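PDB 3MY9: muconate cycloisomerase from Azorhizobium caulinodans, which belongs to the enolase superfamily, pairing a mandelate racemase/muconate lactonizing enzyme-type N-terminal domain with a TIM-barrel-like C-terminal domain and carrying bound magnesium. Local coordinates for residues K172-E177 / M208-D213. Sequence-based numbering, arbitrary orientation.
Sequences KPHAEE and MKILRD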
ATOM      1  N   LYS A 172      23.241  30.376 -10.866  1.00 53.32           N
ATOM      2  CA  LYS A 172      23.412  31.676 -10.237  1.00 54.33           C
ATOM      3  C   LYS A 172      22.641  31.684  -8.927  1.00 52.56           C
ATOM      4  O   LYS A 172      21.747  30.844  -8.732  1.00 51.01           O
ATOM      5  CB  LYS A 172      22.913  32.775 -11.171  1.00 54.94           C
ATOM      6  CG  LYS A 172      23.522  32.707 -12.573  1.00 57.97           C
ATOM      7  CD  LYS A 172      23.034  33.840 -13.472  1.00 59.92           C
ATOM      8  CE  LYS A 172      23.053  33.398 -14.944  1.00 61.23           C
ATOM      9  NZ  LYS A 172      23.101  34.527 -15.912  1.00 62.63           N
ATOM     10  N   PRO A 173      22.957  32.632  -8.026  1.00 53.19           N
ATOM     11  CA  PRO A 173      22.205  32.650  -6.780  1.00 52.26           C
ATOM     12  C   PRO A 173      20.677  32.667  -7.029  1.00 49.66           C
ATOM     13  O   PRO A 173      20.181  33.345  -7.942  1.00 49.93           O
ATOM     14  CB  PRO A 173      22.665  33.949  -6.099  1.00 54.10           C
ATOM     15  CG  PRO A 173      23.914  34.365  -6.805  1.00 56.12           C
ATOM     16  CD  PRO A 173      23.753  33.857  -8.200  1.00 55.44           C
ATOM     17  N   HIS A 174      19.957  31.911  -6.235  1.00 47.39           N
ATOM     18  CA  HIS A 174      18.521  31.729  -6.445  1.00 45.82           C
ATOM     19  C   HIS A 174      17.770  33.043  -6.670  1.00 46.07           C
ATOM     20  O   HIS A 174      16.977  33.147  -7.610  1.00 44.38           O
ATOM     21  CB  HIS A 174      17.946  30.988  -5.244  1.00 44.83           C
ATOM     22  CG  HIS A 174      16.496  30.646  -5.370  1.00 42.01           C
ATOM     23  ND1 HIS A 174      15.982  29.945  -6.442  1.00 37.79           N
ATOM     24  CD2 HIS A 174      15.458  30.864  -4.524  1.00 38.64           C
ATOM     25  CE1 HIS A 174      14.691  29.752  -6.252  1.00 37.49           C
ATOM     26  NE2 HIS A 174      14.346  30.307  -5.101  1.00 38.67           N
ATOM     27  N   ALA A 175      18.031  34.045  -5.821  1.00 46.82           N
ATOM     28  CA  ALA A 175      17.413  35.369  -5.963  1.00 47.73           C
ATOM     29  C   ALA A 175      17.597  35.957  -7.361  1.00 49.34           C
ATOM     30  O   ALA A 175      16.652  36.518  -7.937  1.00 50.16           O
ATOM     31  CB  ALA A 175      17.981  36.366  -4.899  1.00 49.05           C
ATOM     32  N   GLU A 176      18.813  35.847  -7.898  1.00 50.47           N
ATOM     33  CA  GLU A 176      19.106  36.366  -9.237  1.00 51.97           C
ATOM     34  C   GLU A 176      18.327  35.592 -10.296  1.00 50.06           C
ATOM     35  O   GLU A 176      17.791  36.181 -11.216  1.00 50.06           O
ATOM     36  CB  GLU A 176      20.616  36.336  -9.542  1.00 54.22           C
ATOM     37  CG  GLU A 176      21.016  36.998 -10.901  1.00 58.49           C
ATOM     38  CD  GLU A 176      22.526  37.139 -11.092  1.00 64.85           C
ATOM     39  OE1 GLU A 176      23.296  36.710 -10.192  1.00 69.15           O
ATOM     40  OE2 GLU A 176      22.942  37.694 -12.141  1.00 69.04           O
ATOM     41  N   GLU A 177      18.228  34.273 -10.139  1.00 48.38           N
ATOM     42  CA  GLU A 177      17.479  33.466 -11.094  1.00 46.38           C
ATOM     43  C   GLU A 177      15.987  33.836 -11.057  1.00 44.97           C
ATOM     44  O   GLU A 177      15.331  33.846 -12.102  1.00 44.21           O
ATOM     45  CB  GLU A 177      17.737  31.975 -10.860  1.00 45.50           C
ATOM     46  CG  GLU A 177      19.223  31.638 -11.127  1.00 48.97           C
ATOM     47  CD  GLU A 177      19.551  30.156 -11.168  1.00 49.13           C
ATOM     48  OE1 GLU A 177      18.880  29.352 -10.474  1.00 48.47           O
ATOM     49  OE2 GLU A 177      20.529  29.811 -11.880  1.00 50.34           O
ATOM     50  N   MET A 208      12.762  21.664  -2.226  1.00 35.82           N
ATOM     51  CA  MET A 208      11.343  22.049  -2.426  1.00 36.81           C
ATOM     52  C   MET A 208      11.076  23.559  -2.396  1.00 36.95           C
ATOM     53  O   MET A 208      10.302  24.032  -3.226  1.00 36.29           O
ATOM     54  CB  MET A 208      10.375  21.329  -1.502  1.00 37.10           C
ATOM     55  CG  MET A 208       8.902  21.424  -2.049  1.00 42.12           C
ATOM     56  SD  MET A 208       8.589  20.429  -3.515  1.00 30.97           S
ATOM     57  CE  MET A 208       8.308  18.985  -2.490  1.00 44.39           C
ATOM     58  N   LYS A 209      11.752  24.301  -1.510  1.00 37.47           N
ATOM     59  CA  LYS A 209      11.605  25.761  -1.489  1.00 38.66           C
ATOM     60  C   LYS A 209      12.105  26.372  -2.811  1.00 38.14           C
ATOM     61  O   LYS A 209      11.521  27.320  -3.300  1.00 37.83           O
ATOM     62  CB  LYS A 209      12.350  26.422  -0.324  1.00 40.12           C
ATOM     63  CG  LYS A 209      11.747  26.231   1.124  1.00 43.15           C
ATOM     64  CD  LYS A 209      10.417  27.018   1.367  1.00 47.06           C
ATOM     65  CE  LYS A 209      10.020  27.018   2.869  1.00 49.07           C
ATOM     66  NZ  LYS A 209       8.733  27.782   3.141  1.00 52.12           N
ATOM     67  N   ILE A 210      13.196  25.839  -3.360  1.00 37.56           N
ATOM     68  CA  ILE A 210      13.730  26.315  -4.640  1.00 36.85           C
ATOM     69  C   ILE A 210      12.706  26.073  -5.738  1.00 34.52           C
ATOM     70  O   ILE A 210      12.356  26.981  -6.487  1.00 34.22           O
ATOM     71  CB  ILE A 210      15.062  25.600  -5.020  1.00 38.26           C
ATOM     72  CG1 ILE A 210      16.153  25.835  -3.957  1.00 39.58           C
ATOM     73  CG2 ILE A 210      15.535  26.005  -6.396  1.00 35.96           C
ATOM     74  CD1 ILE A 210      16.581  27.224  -3.820  1.00 42.59           C
ATOM     75  N   LEU A 211      12.262  24.833  -5.847  1.00 33.79           N
ATOM     76  CA  LEU A 211      11.313  24.418  -6.884  1.00 33.39           C
ATOM     77  C   LEU A 211       9.957  25.126  -6.779  1.00 33.85           C
ATOM     78  O   LEU A 211       9.362  25.467  -7.809  1.00 32.86           O
ATOM     79  CB  LEU A 211      11.112  22.902  -6.871  1.00 32.90           C
ATOM     80  CG  LEU A 211      12.374  22.070  -7.204  1.00 33.84           C
ATOM     81  CD1 LEU A 211      12.095  20.579  -6.993  1.00 30.92           C
ATOM     82  CD2 LEU A 211      12.804  22.380  -8.678  1.00 32.40           C
ATOM     83  N   ARG A 212       9.484  25.346  -5.550  1.00 33.69           N
ATOM     84  CA  ARG A 212       8.238  26.055  -5.351  1.00 34.24           C
ATOM     85  C   ARG A 212       8.340  27.487  -5.821  1.00 34.51           C
ATOM     86  O   ARG A 212       7.362  28.003  -6.438  1.00 34.57           O
ATOM     87  CB  ARG A 212       7.725  25.985  -3.904  1.00 34.60           C
ATOM     88  CG  ARG A 212       6.283  26.557  -3.741  1.00 35.67           C
ATOM     89  CD  ARG A 212       5.823  26.471  -2.260  1.00 35.95           C
ATOM     90  NE  ARG A 212       5.830  25.082  -1.801  1.00 34.29           N
ATOM     91  CZ  ARG A 212       4.889  24.190  -2.063  1.00 34.03           C
ATOM     92  NH1 ARG A 212       3.811  24.526  -2.759  1.00 34.99           N
ATOM     93  NH2 ARG A 212       4.993  22.958  -1.564  1.00 34.85           N
ATOM     94  N   ASP A 213       9.498  28.119  -5.608  1.00 33.64           N
ATOM     95  CA  ASP A 213       9.691  29.480  -6.082  1.00 34.67           C
ATOM     96  C   ASP A 213       9.600  29.564  -7.632  1.00 34.25           C
ATOM     97  O   ASP A 213       8.978  30.485  -8.189  1.00 34.88           O
ATOM     98  CB  ASP A 213      11.044  30.033  -5.631  1.00 36.25           C
ATOM     99  CG  ASP A 213      11.115  30.339  -4.115  1.00 36.89           C
ATOM    100  OD1 ASP A 213      10.071  30.349  -3.430  1.00 35.58           O
ATOM    101  OD2 ASP A 213      12.246  30.542  -3.620  1.00 34.92           O
TER
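His174 reaches across to Ile210 and Asp213, and its imidazole ring makes every close contact between residues 172-177 and 208-213. CG stands anti to the backbone N (chi1 -176°), which carries the ring off the first turn of its helix to the neighbouring one. His174 NE2 donates to Asp213 OD2 at 2.6 Å, with an N-H...O angle of 158°. The acceptor sits in the imidazole plane, and OD2 accepts the hydrogen bond through its anti lone pair, the one facing away from OD1. Ring and carboxylate are nearly coplanar, 18° apart, and Asp213 CB lies at the same ring edge, 3.4 Å from His174 NE2. One face of the imidazole is covered by Ile210: Ile210 CD1 stands 3.7 Å from the His174 ring centroid, almost on the normal, a CH-pi contact, while Ile210 CG2 comes to 3.8 Å from His174 CE1. Bond at the edge and methyl over the face together probably limit rotation of the ring. Both helices, 174-188 and 207-215, belong to the enolase-type C-terminal barrel; each follows a parallel strand, 164-168 and 193-197, so the contact joins successive helices of the beta/alpha repeat at the barrel's outer surface. Only 159 Å² is buried, and even the closest CA pair, His174 and Ile210, is 7.5 Å apart, so side chains and not backbones bridge the helices. Buried Glu177 is held by its own loop, through Lys172 N, Val171 N and Gly170 N. On the looser side exposed Ala175 points away, and Lys209 leads its amine off to a salt bridge with Asp215 of the second subunit, while Asp213 OD1 forms a salt bridge with Arg218 of that subunit, a second charge partner beyond the histidine.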